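Local coordinates for protein TRAP-type transporter, periplasmic component (Cupriavidus necator, PDB 4P8B) that probably serves as the periplasmic solute-binding component of a TRAP-type transporter, and binds (S)-2-acetolactate between its lobes, at residues K30-S36 / V90-V95; V144-G150 / P243-V248. All coordinates share one frame; numbering follows the deposited sequence. Where two conformers were deposited one is given.

Contact 1: K30-S36 / V90-V95; sequences KSEYKMS and VIDMAV
The carboxylate of Asp92 lies across the backbone of Tyr33 and the first carbons of Lys34, and it illustrates how a side chain can continue beta pairing where the strand itself has not yet begun. Its OD2 accepts the amide N of Lys34 at 2.8 Å, with an N-H...O angle of 162° and on the anti side of the carboxylate. The bond to CB of Asp92 points at the 30-36 segment, and CG, set beside the backbone N (chi1 -64°), brings the carboxylate up to Lys34 N, where the Tyr33 ring stands 70° from the carboxylate plane. The bent chain of Lys30 comes from the opposite direction and makes a long, weak salt bridge from NZ to OD1, 3.4 Å.

From Met93 onward the strands pair in parallel. At the entry Lys34 O is a shared acceptor, taking Met93 N at 3.1 Å and, more weakly, Asp92 N; Ser36 N then reaches Met93 O at 2.9 Å, and Val95 N returns to Ser36 O. On one face Met35 and Met93, both selenomethionine here, touch through CB of Met35 and CG of Met93 at 3.8 Å, and Trp52 of helix 44-59 covers them. On the other, Ser36 CB rests against CG2 and CD1 of Ile91, each 3.6 Å away, while Ser36 OG bonds to Glu82.

One oxygen of Asp92 thus serves a strand amide and the other a lysine, partners that would tend to stabilise the carboxylate as an anion despite its burial.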
loop_
_atom_site.group_PDB
_atom_site.type_symbol
_atom_site.label_atom_id
_atom_site.label_comp_id
_atom_site.label_asym_id
_atom_site.label_seq_id
_atom_site.Cartn_x
_atom_site.Cartn_y
_atom_site.Cartn_z
ATOM N N LYS A 30 -4.977 -0.577 -29.334
ATOM C CA LYS A 30 -5.600 0.680 -28.913
ATOM C C LYS A 30 -4.652 1.877 -29.146
ATOM O O LYS A 30 -3.436 1.752 -29.001
ATOM C CB LYS A 30 -5.915 0.619 -27.409
ATOM C CG LYS A 30 -7.271 0.059 -26.906
ATOM C CD LYS A 30 -7.137 -0.260 -25.377
ATOM C CE LYS A 30 -8.408 -0.032 -24.533
ATOM N NZ LYS A 30 -9.239 -1.276 -24.333
ATOM N N SER A 31 -5.209 3.040 -29.465
ATOM C CA SER A 31 -4.443 4.285 -29.557
ATOM C C SER A 31 -3.968 4.827 -28.187
ATOM O O SER A 31 -2.979 5.560 -28.100
ATOM C CB SER A 31 -5.303 5.359 -30.212
ATOM O OG SER A 31 -4.638 6.610 -30.195
ATOM N N GLU A 32 -4.698 4.514 -27.125
ATOM C CA GLU A 32 -4.300 4.945 -25.785
ATOM C C GLU A 32 -4.729 3.879 -24.818
ATOM O O GLU A 32 -5.837 3.354 -24.925
ATOM C CB GLU A 32 -4.961 6.278 -25.447
ATOM C CG GLU A 32 -4.559 6.894 -24.124
ATOM C CD GLU A 32 -5.012 8.341 -24.040
ATOM O OE1 GLU A 32 -6.201 8.574 -23.732
ATOM O OE2 GLU A 32 -4.191 9.242 -24.328
ATOM N N TYR A 33 -3.836 3.531 -23.891
ATOM C CA TYR A 33 -4.157 2.593 -22.831
ATOM C C TYR A 33 -4.284 3.369 -21.541
ATOM O O TYR A 33 -3.644 4.388 -21.381
ATOM C CB TYR A 33 -3.078 1.516 -22.707
ATOM C CG TYR A 33 -3.073 0.575 -23.891
ATOM C CD1 TYR A 33 -2.356 0.876 -25.039
ATOM C CD2 TYR A 33 -3.817 -0.591 -23.865
ATOM C CE1 TYR A 33 -2.366 0.025 -26.139
ATOM C CE2 TYR A 33 -3.843 -1.446 -24.976
ATOM C CZ TYR A 33 -3.105 -1.124 -26.087
ATOM O OH TYR A 33 -3.120 -1.950 -27.203
ATOM N N LYS A 34 -5.143 2.884 -20.669
ATOM C CA LYS A 34 -5.450 3.606 -19.449
ATOM C C LYS A 34 -4.799 2.928 -18.238
ATOM O O LYS A 34 -5.069 1.767 -17.966
ATOM C CB LYS A 34 -6.969 3.652 -19.275
ATOM C CG LYS A 34 -7.709 4.150 -20.480
ATOM C CD LYS A 34 -9.181 4.251 -20.171
ATOM C CE LYS A 34 -9.949 4.733 -21.384
ATOM N NZ LYS A 34 -11.394 4.438 -21.231
HETATM N N MSE A 35 -3.985 3.680 -17.487
HETATM C CA MSE A 35 -3.362 3.174 -16.259
HETATM C C MSE A 35 -3.996 3.829 -15.033
HETATM O O MSE A 35 -3.981 5.059 -14.866
HETATM C CB MSE A 35 -1.873 3.462 -16.235
HETATM C CG MSE A 35 -1.210 2.807 -15.010
HETATM SE SE MSE A 35 0.608 3.433 -14.669
HETATM C CE MSE A 35 1.429 2.925 -16.363
ATOM N N SER A 36 -4.561 3.013 -14.159
ATOM C CA SER A 36 -5.173 3.522 -12.951
ATOM C C SER A 36 -4.145 3.658 -11.826
ATOM O O SER A 36 -3.314 2.752 -11.625
ATOM C CB SER A 36 -6.300 2.587 -12.510
ATOM O OG SER A 36 -6.954 3.157 -11.387
ATOM N N VAL A 90 -12.347 -2.315 -17.750
ATOM C CA VAL A 90 -12.583 -0.882 -17.671
ATOM C C VAL A 90 -11.234 -0.169 -17.510
ATOM O O VAL A 90 -10.996 0.899 -18.062
ATOM C CB VAL A 90 -13.511 -0.555 -16.494
ATOM C CG1 VAL A 90 -13.496 0.945 -16.169
ATOM C CG2 VAL A 90 -14.918 -1.043 -16.792
ATOM N N ILE A 91 -10.339 -0.790 -16.749
ATOM C CA ILE A 91 -8.966 -0.312 -16.592
ATOM C C ILE A 91 -8.029 -1.278 -17.318
ATOM O O ILE A 91 -8.134 -2.495 -17.137
ATOM C CB ILE A 91 -8.579 -0.258 -15.096
ATOM C CG1 ILE A 91 -9.451 0.763 -14.369
ATOM C CG2 ILE A 91 -7.109 0.099 -14.921
ATOM C CD1 ILE A 91 -9.363 0.665 -12.867
ATOM N N ASP A 92 -7.095 -0.746 -18.093
ATOM C CA ASP A 92 -6.208 -1.597 -18.895
ATOM C C ASP A 92 -5.030 -2.100 -18.081
ATOM O O ASP A 92 -4.579 -3.239 -18.259
ATOM C CB ASP A 92 -5.668 -0.819 -20.093
ATOM C CG ASP A 92 -6.763 -0.379 -21.078
ATOM O OD1 ASP A 92 -7.751 -1.113 -21.284
ATOM O OD2 ASP A 92 -6.594 0.711 -21.632
HETATM N N MSE A 93 -4.515 -1.239 -17.209
HETATM C CA MSE A 93 -3.348 -1.571 -16.404
HETATM C C MSE A 93 -3.355 -0.698 -15.158
HETATM O O MSE A 93 -4.092 0.287 -15.086
HETATM C CB MSE A 93 -2.037 -1.403 -17.183
HETATM C CG MSE A 93 -1.703 -0.012 -17.723
HETATM SE SE MSE A 93 -0.725 -0.091 -19.488
HETATM C CE MSE A 93 0.914 -0.854 -18.841
ATOM N N ALA A 94 -2.554 -1.036 -14.162
ATOM C CA ALA A 94 -2.559 -0.269 -12.926
ATOM C C ALA A 94 -1.315 -0.514 -12.115
ATOM O O ALA A 94 -0.644 -1.538 -12.286
ATOM C CB ALA A 94 -3.782 -0.637 -12.106
ATOM N N VAL A 95 -0.995 0.437 -11.254
ATOM C CA VAL A 95 -0.119 0.188 -10.120
ATOM C C VAL A 95 -1.029 0.309 -8.909
ATOM O O VAL A 95 -1.574 1.376 -8.667
ATOM C CB VAL A 95 1.063 1.167 -10.039
ATOM C CG1 VAL A 95 1.951 0.796 -8.866
ATOM C CG2 VAL A 95 1.861 1.178 -11.342
HETATM O O HOH W 1 -9.320 -3.010 -21.481
HETATM O O HOH W 2 -12.505 2.823 -19.821
#

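Contact 2: V144-G150 / P243-V248; sequences VVPLAWG and PLIFVV
On the face that carries Pro146, Ile245 and Val247, the indole of Trp149 stands beside Ile245, both pointing the same way: CZ3 of Trp149 lies 3.7 Å from Ile245 CG1, and Pro243 CB fills in against CE3. Phe136 of helix 130-141 stacks on this indole. Near the start of the edge strand, Val144 CG1, in one of its two conformers, drops into the fork of Val247.

The reverse face has its hollow at Gly150. With no side chain there, the edge of the Phe246 ring comes up to the strand, CE1 lying 3.8 Å from Gly150 N in the plane of the ring, and Leu244 CB settles against the glycine backbone. Trp52 meets Phe246 edge-to-face. At the far end Leu147 CD1 reaches Val248 CG2, 3.7 Å away.

Between these ends the edge strand carries an extra residue. Leu147 N gives to Phe246 O at 2.8 Å, whereas Phe246 N gives to Ala148 O, and the buried Ala148 N has no partner. Two residues opposite one, with Leu147 at helix-like backbone angles, form a classic beta bulge, here set in the antiparallel edge pair of a periplasmic-binding-protein sheet.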
loop_
_atom_site.group_PDB
_atom_site.type_symbol
_atom_site.label_atom_id
_atom_site.label_comp_id
_atom_site.label_asym_id
_atom_site.label_seq_id
_atom_site.Cartn_x
_atom_site.Cartn_y
_atom_site.Cartn_z
ATOM N N VAL A 144 -5.717 -11.065 -13.959
ATOM C CA VAL A 144 -4.972 -9.817 -13.791
ATOM C C VAL A 144 -3.473 -10.140 -13.761
ATOM O O VAL A 144 -2.973 -10.641 -12.751
ATOM C CB VAL A 144 -5.433 -9.101 -12.503
ATOM C CG1 VAL A 144 -4.578 -7.851 -12.189
ATOM C CG2 VAL A 144 -6.914 -8.726 -12.623
ATOM N N VAL A 145 -2.751 -9.803 -14.837
ATOM C CA VAL A 145 -1.391 -10.281 -15.037
ATOM C C VAL A 145 -0.428 -9.427 -14.223
ATOM O O VAL A 145 -0.233 -8.235 -14.531
ATOM C CB VAL A 145 -1.000 -10.217 -16.515
ATOM C CG1 VAL A 145 0.418 -10.745 -16.723
ATOM C CG2 VAL A 145 -1.995 -11.013 -17.377
ATOM N N PRO A 146 0.165 -10.007 -13.167
ATOM C CA PRO A 146 1.114 -9.256 -12.346
ATOM C C PRO A 146 2.516 -9.274 -12.914
ATOM O O PRO A 146 2.968 -10.340 -13.377
ATOM C CB PRO A 146 1.079 -10.000 -11.017
ATOM C CG PRO A 146 0.889 -11.432 -11.428
ATOM C CD PRO A 146 0.007 -11.389 -12.676
ATOM N N LEU A 147 3.207 -8.143 -12.883
ATOM C CA LEU A 147 4.496 -8.001 -13.542
ATOM C C LEU A 147 5.649 -7.590 -12.625
ATOM O O LEU A 147 6.801 -7.883 -12.920
ATOM C CB LEU A 147 4.386 -6.974 -14.662
ATOM C CG LEU A 147 3.391 -7.327 -15.775
ATOM C CD1 LEU A 147 3.331 -6.198 -16.796
ATOM C CD2 LEU A 147 3.715 -8.657 -16.471
ATOM N N ALA A 148 5.355 -6.835 -11.567
ATOM C CA ALA A 148 6.406 -6.344 -10.689
ATOM C C ALA A 148 5.825 -5.827 -9.401
ATOM O O ALA A 148 4.627 -5.571 -9.298
ATOM C CB ALA A 148 7.178 -5.231 -11.366
ATOM N N TRP A 149 6.709 -5.678 -8.420
ATOM C CA TRP A 149 6.391 -5.098 -7.127
ATOM C C TRP A 149 6.953 -3.696 -6.989
ATOM O O TRP A 149 8.077 -3.403 -7.415
ATOM C CB TRP A 149 6.995 -5.941 -5.991
ATOM C CG TRP A 149 6.465 -7.340 -5.868
ATOM C CD1 TRP A 149 6.964 -8.463 -6.465
ATOM C CD2 TRP A 149 5.325 -7.756 -5.122
ATOM N NE1 TRP A 149 6.199 -9.542 -6.129
ATOM C CE2 TRP A 149 5.195 -9.149 -5.299
ATOM C CE3 TRP A 149 4.404 -7.085 -4.301
ATOM C CZ2 TRP A 149 4.168 -9.883 -4.699
ATOM C CZ3 TRP A 149 3.408 -7.821 -3.696
ATOM C CH2 TRP A 149 3.291 -9.209 -3.908
ATOM N N GLY A 150 6.155 -2.846 -6.353
ATOM C CA GLY A 150 6.592 -1.555 -5.836
ATOM C C GLY A 150 6.286 -1.490 -4.357
ATOM O O GLY A 150 6.115 -2.501 -3.684
ATOM N N PRO A 243 2.769 -3.160 -0.023
ATOM C CA PRO A 243 3.469 -3.095 -1.302
ATOM C C PRO A 243 2.520 -2.671 -2.386
ATOM O O PRO A 243 1.306 -2.625 -2.192
ATOM C CB PRO A 243 3.991 -4.518 -1.482
ATOM C CG PRO A 243 3.103 -5.384 -0.665
ATOM C CD PRO A 243 2.442 -4.542 0.374
ATOM N N LEU A 244 3.097 -2.370 -3.541
ATOM C CA LEU A 244 2.334 -2.110 -4.747
ATOM C C LEU A 244 2.574 -3.222 -5.728
ATOM O O LEU A 244 3.618 -3.859 -5.693
ATOM C CB LEU A 244 2.752 -0.776 -5.379
ATOM C CG LEU A 244 2.701 0.463 -4.502
ATOM C CD1 LEU A 244 3.279 1.667 -5.231
ATOM C CD2 LEU A 244 1.290 0.732 -4.007
ATOM N N ILE A 245 1.624 -3.430 -6.639
ATOM C CA ILE A 245 1.785 -4.390 -7.721
ATOM C C ILE A 245 1.436 -3.712 -9.038
ATOM O O ILE A 245 0.416 -3.023 -9.163
ATOM C CB ILE A 245 0.906 -5.647 -7.525
ATOM C CG1 ILE A 245 1.156 -6.247 -6.135
ATOM C CG2 ILE A 245 1.185 -6.674 -8.615
ATOM C CD1 ILE A 245 0.263 -7.445 -5.820
ATOM N N PHE A 246 2.321 -3.933 -10.009
ATOM C CA PHE A 246 2.173 -3.472 -11.386
ATOM C C PHE A 246 1.427 -4.576 -12.142
ATOM O O PHE A 246 1.915 -5.719 -12.188
ATOM C CB PHE A 246 3.564 -3.254 -12.020
ATOM C CG PHE A 246 4.357 -2.104 -11.451
ATOM C CD1 PHE A 246 4.859 -2.149 -10.173
ATOM C CD2 PHE A 246 4.626 -0.980 -12.232
ATOM C CE1 PHE A 246 5.581 -1.109 -9.675
ATOM C CE2 PHE A 246 5.350 0.066 -11.728
ATOM C CZ PHE A 246 5.824 0.011 -10.466
ATOM N N VAL A 247 0.282 -4.270 -12.749
ATOM C CA VAL A 247 -0.542 -5.297 -13.388
ATOM C C VAL A 247 -1.142 -4.818 -14.691
ATOM O O VAL A 247 -1.283 -3.626 -14.933
ATOM C CB VAL A 247 -1.728 -5.737 -12.491
ATOM C CG1 VAL A 247 -1.250 -6.271 -11.162
ATOM C CG2 VAL A 247 -2.712 -4.585 -12.287
ATOM N N VAL A 248 -1.492 -5.780 -15.537
ATOM C CA VAL A 248 -2.152 -5.512 -16.811
ATOM C C VAL A 248 -3.357 -6.432 -16.894
ATOM O O VAL A 248 -3.285 -7.600 -16.524
ATOM C CB VAL A 248 -1.202 -5.788 -17.994
ATOM C CG1 VAL A 248 -1.903 -5.509 -19.336
ATOM C CG2 VAL A 248 0.034 -4.957 -17.890
#

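Contacts 1 and 2 illustrate how one sheet is assembled from distant parts of a chain. Their centres are 13 Å apart, and both strands of contact 1 precede those of contact 2 in the sequence. Both belong to a mixed five-stranded sheet ordered 66-69, 33-36, 93-97, 241-249, 144-154, and they meet where strand 93-97 lies against strand 241-249: Ala94 O and Val247 N, 2.9 Å apart, probably share a hydrogen bond. Trp52 of helix 44-59 and Ile86 of helix 82-88 touch both contacts. The antiparallel strand 241-249, inserted after a long excursion, gives the 2-1-3-5-4 order of type II periplasmic binding proteins. The shared sheet thus appears to lead from contact 1 toward the ligand pocket, where acetolactate-binding Asn152 follows on strand 144-154.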